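Local coordinates for protein F1 (Vaccinia virus ankara, PDB 4D2M) that binds the BH3 segment of the pro-apoptotic protein Bim and probably thereby blocks apoptosis of the infected cell, as a viral Bcl-2-like protein, at residues K133-I142 and I169-Y177. The protein carries 1 engineered substitution. Sequence-based numbering, arbitrary orientation.
Sequences KGLGVRLATI and ICDDCFVDY
Two side-chain torsions bring Arg138 and Asp171 together: the arginine starts with CG beside its own backbone N (chi1 -76°) and bends at chi2, while Asp171 holds CG between its backbone N and carbonyl carbon (chi1 60°). The two flat groups lie nearly coplanar, in a side-on, two-nitrogen grip that uses the syn lone pair of each oxygen. Arg138 NE reaches Asp171 OD1 at 3.2 Å, almost straight at 177°, and NH2 reaches OD2 at 2.7 Å. The pairing illustrates how an N-cap can double as a salt-bridge partner, for Asp171 OD1 also accepts a hydrogen bond from Phe174 N, which meets it from above the carboxylate plane, at 2.9 Å. Arg138 NH1 makes a bent bond back to Gly134 O, which should help hold the guanidinium, and Cys173 SG lies over one face of that group, 3.5 Å from Arg138 CZ. At the exposed margin the poorly ordered Lys133 adds a weak, long bridge to Asp171 OD2.

Beyond the salt bridge the contact is mostly apolar. Phe174 is a knob in the hole formed by Leu135, Arg138, Leu139 and Ile142, with its CZ 3.6 Å from Ile142 CD1. Leu135 CB sits squarely over the Tyr177 ring, 3.9 Å from the centroid, a CH-pi contact, and Ile169 packs against Thr141 and Ile142.

Segments 135-142 and 172-177 cross nearly at right angles, their axes 10.2 Å apart at closest approach. In this Bcl-2-like helical bundle, helix 135-150 also touches the bound BH3 peptide, helix 118-131 and helix 80-99, while a second subunit packs against Ile142 and Phe174.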
ATOM      1  N   LYS A 133      25.943 -18.483  -0.558  1.00 67.31           N
ATOM      2  CA  LYS A 133      25.488 -18.686  -1.932  1.00 68.15           C
ATOM      3  C   LYS A 133      24.958 -20.102  -2.175  1.00 63.11           C
ATOM      4  O   LYS A 133      24.891 -20.560  -3.315  1.00 65.09           O
ATOM      5  CB  LYS A 133      26.629 -18.378  -2.907  1.00 72.07           C
ATOM      6  CG  LYS A 133      27.029 -16.908  -2.942  1.00 72.20           C
ATOM      7  CD  LYS A 133      25.959 -16.058  -3.613  1.00 72.24           C
ATOM      8  CE  LYS A 133      26.187 -14.575  -3.383  1.00 72.65           C
ATOM      9  NZ  LYS A 133      24.979 -13.773  -3.727  1.00 70.37           N
ATOM     10  N   GLY A 134      24.576 -20.786  -1.103  1.00 58.25           N
ATOM     11  CA  GLY A 134      23.975 -22.104  -1.221  1.00 53.61           C
ATOM     12  C   GLY A 134      22.509 -22.008  -1.598  1.00 46.19           C
ATOM     13  O   GLY A 134      21.880 -20.965  -1.417  1.00 45.48           O
ATOM     14  N   LEU A 135      21.961 -23.098  -2.127  1.00 40.95           N
ATOM     15  CA  LEU A 135      20.557 -23.136  -2.518  1.00 41.26           C
ATOM     16  C   LEU A 135      19.650 -23.175  -1.296  1.00 39.30           C
ATOM     17  O   LEU A 135      18.565 -22.592  -1.299  1.00 40.97           O
ATOM     18  CB  LEU A 135      20.280 -24.351  -3.407  1.00 45.17           C
ATOM     19  CG  LEU A 135      18.817 -24.594  -3.792  1.00 46.87           C
ATOM     20  CD1 LEU A 135      18.305 -23.485  -4.700  1.00 44.00           C
ATOM     21  CD2 LEU A 135      18.652 -25.953  -4.449  1.00 46.56           C
ATOM     22  N   GLY A 136      20.108 -23.865  -0.255  1.00 35.24           N
ATOM     23  CA  GLY A 136      19.308 -24.110   0.933  1.00 35.21           C
ATOM     24  C   GLY A 136      18.748 -22.873   1.613  1.00 37.03           C
ATOM     25  O   GLY A 136      17.565 -22.835   1.954  1.00 37.72           O
ATOM     26  N   VAL A 137      19.589 -21.866   1.826  1.00 36.54           N
ATOM     27  CA  VAL A 137      19.161 -20.683   2.565  1.00 39.18           C
ATOM     28  C   VAL A 137      18.084 -19.925   1.789  1.00 37.25           C
ATOM     29  O   VAL A 137      17.221 -19.272   2.378  1.00 37.77           O
ATOM     30  CB  VAL A 137      20.356 -19.744   2.884  1.00 40.85           C
ATOM     31  CG1 VAL A 137      20.940 -19.111   1.618  1.00 40.72           C
ATOM     32  CG2 VAL A 137      19.940 -18.670   3.882  1.00 39.80           C
ATOM     33  N   ARG A 138      18.124 -20.042   0.467  1.00 35.21           N
ATOM     34  CA  ARG A 138      17.154 -19.377  -0.390  1.00 34.89           C
ATOM     35  C   ARG A 138      15.813 -20.102  -0.357  1.00 34.01           C
ATOM     36  O   ARG A 138      14.761 -19.466  -0.282  1.00 31.55           O
ATOM     37  CB  ARG A 138      17.690 -19.289  -1.819  1.00 33.56           C
ATOM     38  CG  ARG A 138      18.746 -18.209  -1.971  1.00 37.61           C
ATOM     39  CD  ARG A 138      19.805 -18.548  -3.006  1.00 41.42           C
ATOM     40  NE  ARG A 138      20.748 -17.439  -3.155  1.00 40.31           N
ATOM     41  CZ  ARG A 138      21.848 -17.281  -2.423  1.00 42.35           C
ATOM     42  NH1 ARG A 138      22.171 -18.167  -1.489  1.00 41.31           N
ATOM     43  NH2 ARG A 138      22.634 -16.231  -2.628  1.00 42.96           N
ATOM     44  N   LEU A 139      15.857 -21.429  -0.402  1.00 29.29           N
ATOM     45  CA  LEU A 139      14.651 -22.242  -0.286  1.00 31.89           C
ATOM     46  C   LEU A 139      14.019 -22.103   1.097  1.00 32.59           C
ATOM     47  O   LEU A 139      12.795 -22.065   1.228  1.00 30.73           O
ATOM     48  CB  LEU A 139      14.969 -23.715  -0.562  1.00 33.11           C
ATOM     49  CG  LEU A 139      15.409 -24.068  -1.985  1.00 34.77           C
ATOM     50  CD1 LEU A 139      15.805 -25.535  -2.070  1.00 35.53           C
ATOM     51  CD2 LEU A 139      14.310 -23.751  -2.988  1.00 36.38           C
ATOM     52  N   ALA A 140      14.858 -22.028   2.125  1.00 32.85           N
ATOM     53  CA  ALA A 140      14.376 -21.916   3.496  1.00 30.99           C
ATOM     54  C   ALA A 140      13.685 -20.575   3.723  1.00 28.16           C
ATOM     55  O   ALA A 140      12.690 -20.493   4.445  1.00 27.96           O
ATOM     56  CB  ALA A 140      15.523 -22.096   4.473  1.00 36.93           C
ATOM     57  N   THR A 141      14.215 -19.524   3.108  1.00 27.37           N
ATOM     58  CA  THR A 141      13.641 -18.193   3.269  1.00 27.48           C
ATOM     59  C   THR A 141      12.263 -18.127   2.621  1.00 26.75           C
ATOM     60  O   THR A 141      11.329 -17.566   3.188  1.00 25.30           O
ATOM     61  CB  THR A 141      14.539 -17.104   2.659  1.00 30.62           C
ATOM     62  OG1 THR A 141      15.850 -17.183   3.234  1.00 34.40           O
ATOM     63  CG2 THR A 141      13.957 -15.725   2.928  1.00 31.73           C
ATOM     64  N   ILE A 142      12.144 -18.697   1.428  1.00 25.20           N
ATOM     65  CA  ILE A 142      10.859 -18.773   0.751  1.00 24.61           C
ATOM     66  C   ILE A 142       9.847 -19.499   1.632  1.00 25.04           C
ATOM     67  O   ILE A 142       8.727 -19.025   1.823  1.00 28.50           O
ATOM     68  CB  ILE A 142      10.979 -19.492  -0.608  1.00 24.85           C
ATOM     69  CG1 ILE A 142      11.881 -18.688  -1.547  1.00 24.99           C
ATOM     70  CG2 ILE A 142       9.605 -19.674  -1.248  1.00 24.54           C
ATOM     71  CD1 ILE A 142      12.333 -19.451  -2.782  1.00 29.66           C
ATOM     72  N   ILE A 169      15.139 -12.473  -2.592  1.00 30.44           N
ATOM     73  CA  ILE A 169      15.499 -13.889  -2.635  1.00 31.31           C
ATOM     74  C   ILE A 169      16.005 -14.295  -4.015  1.00 30.59           C
ATOM     75  O   ILE A 169      16.931 -15.094  -4.134  1.00 33.97           O
ATOM     76  CB  ILE A 169      14.302 -14.785  -2.248  1.00 35.91           C
ATOM     77  CG1 ILE A 169      13.936 -14.570  -0.779  1.00 33.81           C
ATOM     78  CG2 ILE A 169      14.627 -16.265  -2.466  1.00 41.51           C
ATOM     79  CD1 ILE A 169      12.563 -15.080  -0.408  1.00 32.43           C
ATOM     80  N   CYS A 170      15.395 -13.747  -5.060  1.00 33.34           N
ATOM     81  CA  CYS A 170      15.759 -14.121  -6.420  1.00 35.96           C
ATOM     82  C   CYS A 170      16.970 -13.340  -6.912  1.00 32.64           C
ATOM     83  O   CYS A 170      16.870 -12.544  -7.843  1.00 35.22           O
ATOM     84  CB  CYS A 170      14.580 -13.903  -7.366  1.00 37.08           C
ATOM     85  SG  CYS A 170      13.173 -14.967  -7.010  1.00 36.32           S
ATOM     86  N   ASP A 171      18.114 -13.568  -6.273  1.00 32.97           N
ATOM     87  CA  ASP A 171      19.365 -12.986  -6.738  1.00 40.45           C
ATOM     88  C   ASP A 171      19.904 -13.848  -7.871  1.00 47.39           C
ATOM     89  O   ASP A 171      19.346 -14.906  -8.167  1.00 50.31           O
ATOM     90  CB  ASP A 171      20.379 -12.871  -5.595  1.00 42.54           C
ATOM     91  CG  ASP A 171      20.728 -14.215  -4.977  1.00 45.48           C
ATOM     92  OD1 ASP A 171      20.064 -15.224  -5.299  1.00 41.74           O
ATOM     93  OD2 ASP A 171      21.665 -14.256  -4.151  1.00 49.02           O
ATOM     94  N   ASP A 172      20.979 -13.393  -8.507  1.00 46.82           N
ATOM     95  CA  ASP A 172      21.550 -14.096  -9.651  1.00 48.81           C
ATOM     96  C   ASP A 172      21.876 -15.542  -9.300  1.00 45.51           C
ATOM     97  O   ASP A 172      21.688 -16.448 -10.111  1.00 49.84           O
ATOM     98  CB  ASP A 172      22.808 -13.380 -10.142  1.00 61.49           C
ATOM     99  CG  ASP A 172      22.536 -11.950 -10.566  1.00 71.33           C
ATOM    100  OD1 ASP A 172      21.453 -11.691 -11.130  1.00 73.95           O
ATOM    101  OD2 ASP A 172      23.406 -11.084 -10.331  1.00 73.83           O
ATOM    102  N   CYS A 173      22.353 -15.749  -8.078  1.00 42.43           N
ATOM    103  CA  CYS A 173      22.709 -17.080  -7.607  1.00 47.30           C
ATOM    104  C   CYS A 173      21.503 -18.015  -7.580  1.00 45.42           C
ATOM    105  O   CYS A 173      21.588 -19.154  -8.036  1.00 53.26           O
ATOM    106  CB  CYS A 173      23.333 -16.990  -6.215  1.00 55.69           C
ATOM    107  SG  CYS A 173      23.370 -18.550  -5.320  1.00 65.69           S
ATOM    108  N   PHE A 174      20.382 -17.535  -7.051  1.00 42.45           N
ATOM    109  CA  PHE A 174      19.171 -18.349  -6.982  1.00 40.53           C
ATOM    110  C   PHE A 174      18.649 -18.659  -8.376  1.00 38.51           C
ATOM    111  O   PHE A 174      18.248 -19.786  -8.662  1.00 37.73           O
ATOM    112  CB  PHE A 174      18.080 -17.650  -6.171  1.00 35.15           C
ATOM    113  CG  PHE A 174      16.848 -18.491  -5.968  1.00 31.35           C
ATOM    114  CD1 PHE A 174      16.915 -19.691  -5.274  1.00 32.83           C
ATOM    115  CD2 PHE A 174      15.623 -18.084  -6.471  1.00 31.26           C
ATOM    116  CE1 PHE A 174      15.783 -20.467  -5.088  1.00 34.16           C
ATOM    117  CE2 PHE A 174      14.488 -18.853  -6.287  1.00 33.13           C
ATOM    118  CZ  PHE A 174      14.569 -20.047  -5.594  1.00 33.22           C
ATOM    119  N   VAL A 175      18.648 -17.647  -9.237  1.00 38.86           N
ATOM    120  CA  VAL A 175      18.213 -17.811 -10.617  1.00 43.82           C
ATOM    121  C   VAL A 175      19.038 -18.891 -11.306  1.00 46.08           C
ATOM    122  O   VAL A 175      18.494 -19.752 -11.996  1.00 44.90           O
ATOM    123  CB  VAL A 175      18.326 -16.485 -11.394  1.00 44.85           C
ATOM    124  CG1 VAL A 175      18.034 -16.680 -12.885  1.00 43.15           C
ATOM    125  CG2 VAL A 175      17.380 -15.469 -10.804  1.00 42.44           C
ATOM    126  N   ASP A 176      20.351 -18.848 -11.103  1.00 46.95           N
ATOM    127  CA  ASP A 176      21.241 -19.833 -11.699  1.00 48.81           C
ATOM    128  C   ASP A 176      20.873 -21.239 -11.240  1.00 45.01           C
ATOM    129  O   ASP A 176      20.926 -22.184 -12.023  1.00 44.30           O
ATOM    130  CB  ASP A 176      22.700 -19.524 -11.355  1.00 58.51           C
ATOM    131  CG  ASP A 176      23.188 -18.234 -11.988  1.00 69.27           C
ATOM    132  OD1 ASP A 176      22.570 -17.783 -12.975  1.00 74.73           O
ATOM    133  OD2 ASP A 176      24.193 -17.674 -11.503  1.00 72.66           O
ATOM    134  N   TYR A 177      20.489 -21.374  -9.975  1.00 43.85           N
ATOM    135  CA  TYR A 177      20.106 -22.676  -9.439  1.00 43.32           C
ATOM    136  C   TYR A 177      18.836 -23.203 -10.102  1.00 40.89           C
ATOM    137  O   TYR A 177      18.796 -24.341 -10.561  1.00 45.40           O
ATOM    138  CB  TYR A 177      19.902 -22.601  -7.924  1.00 45.09           C
ATOM    139  CG  TYR A 177      21.171 -22.744  -7.115  1.00 49.65           C
ATOM    140  CD1 TYR A 177      21.901 -23.924  -7.138  1.00 57.37           C
ATOM    141  CD2 TYR A 177      21.630 -21.706  -6.317  1.00 50.38           C
ATOM    142  CE1 TYR A 177      23.060 -24.062  -6.399  1.00 62.16           C
ATOM    143  CE2 TYR A 177      22.788 -21.836  -5.573  1.00 57.21           C
ATOM    144  CZ  TYR A 177      23.497 -23.016  -5.617  1.00 62.94           C
ATOM    145  OH  TYR A 177      24.649 -23.146  -4.876  1.00 69.69           O
TER
HETATM  146  O   HOH W   1      24.042 -13.923  -6.544  1.00 60.80           O
HETATM  147  O   HOH W   2      24.024 -25.073  -2.772  1.00 57.85           O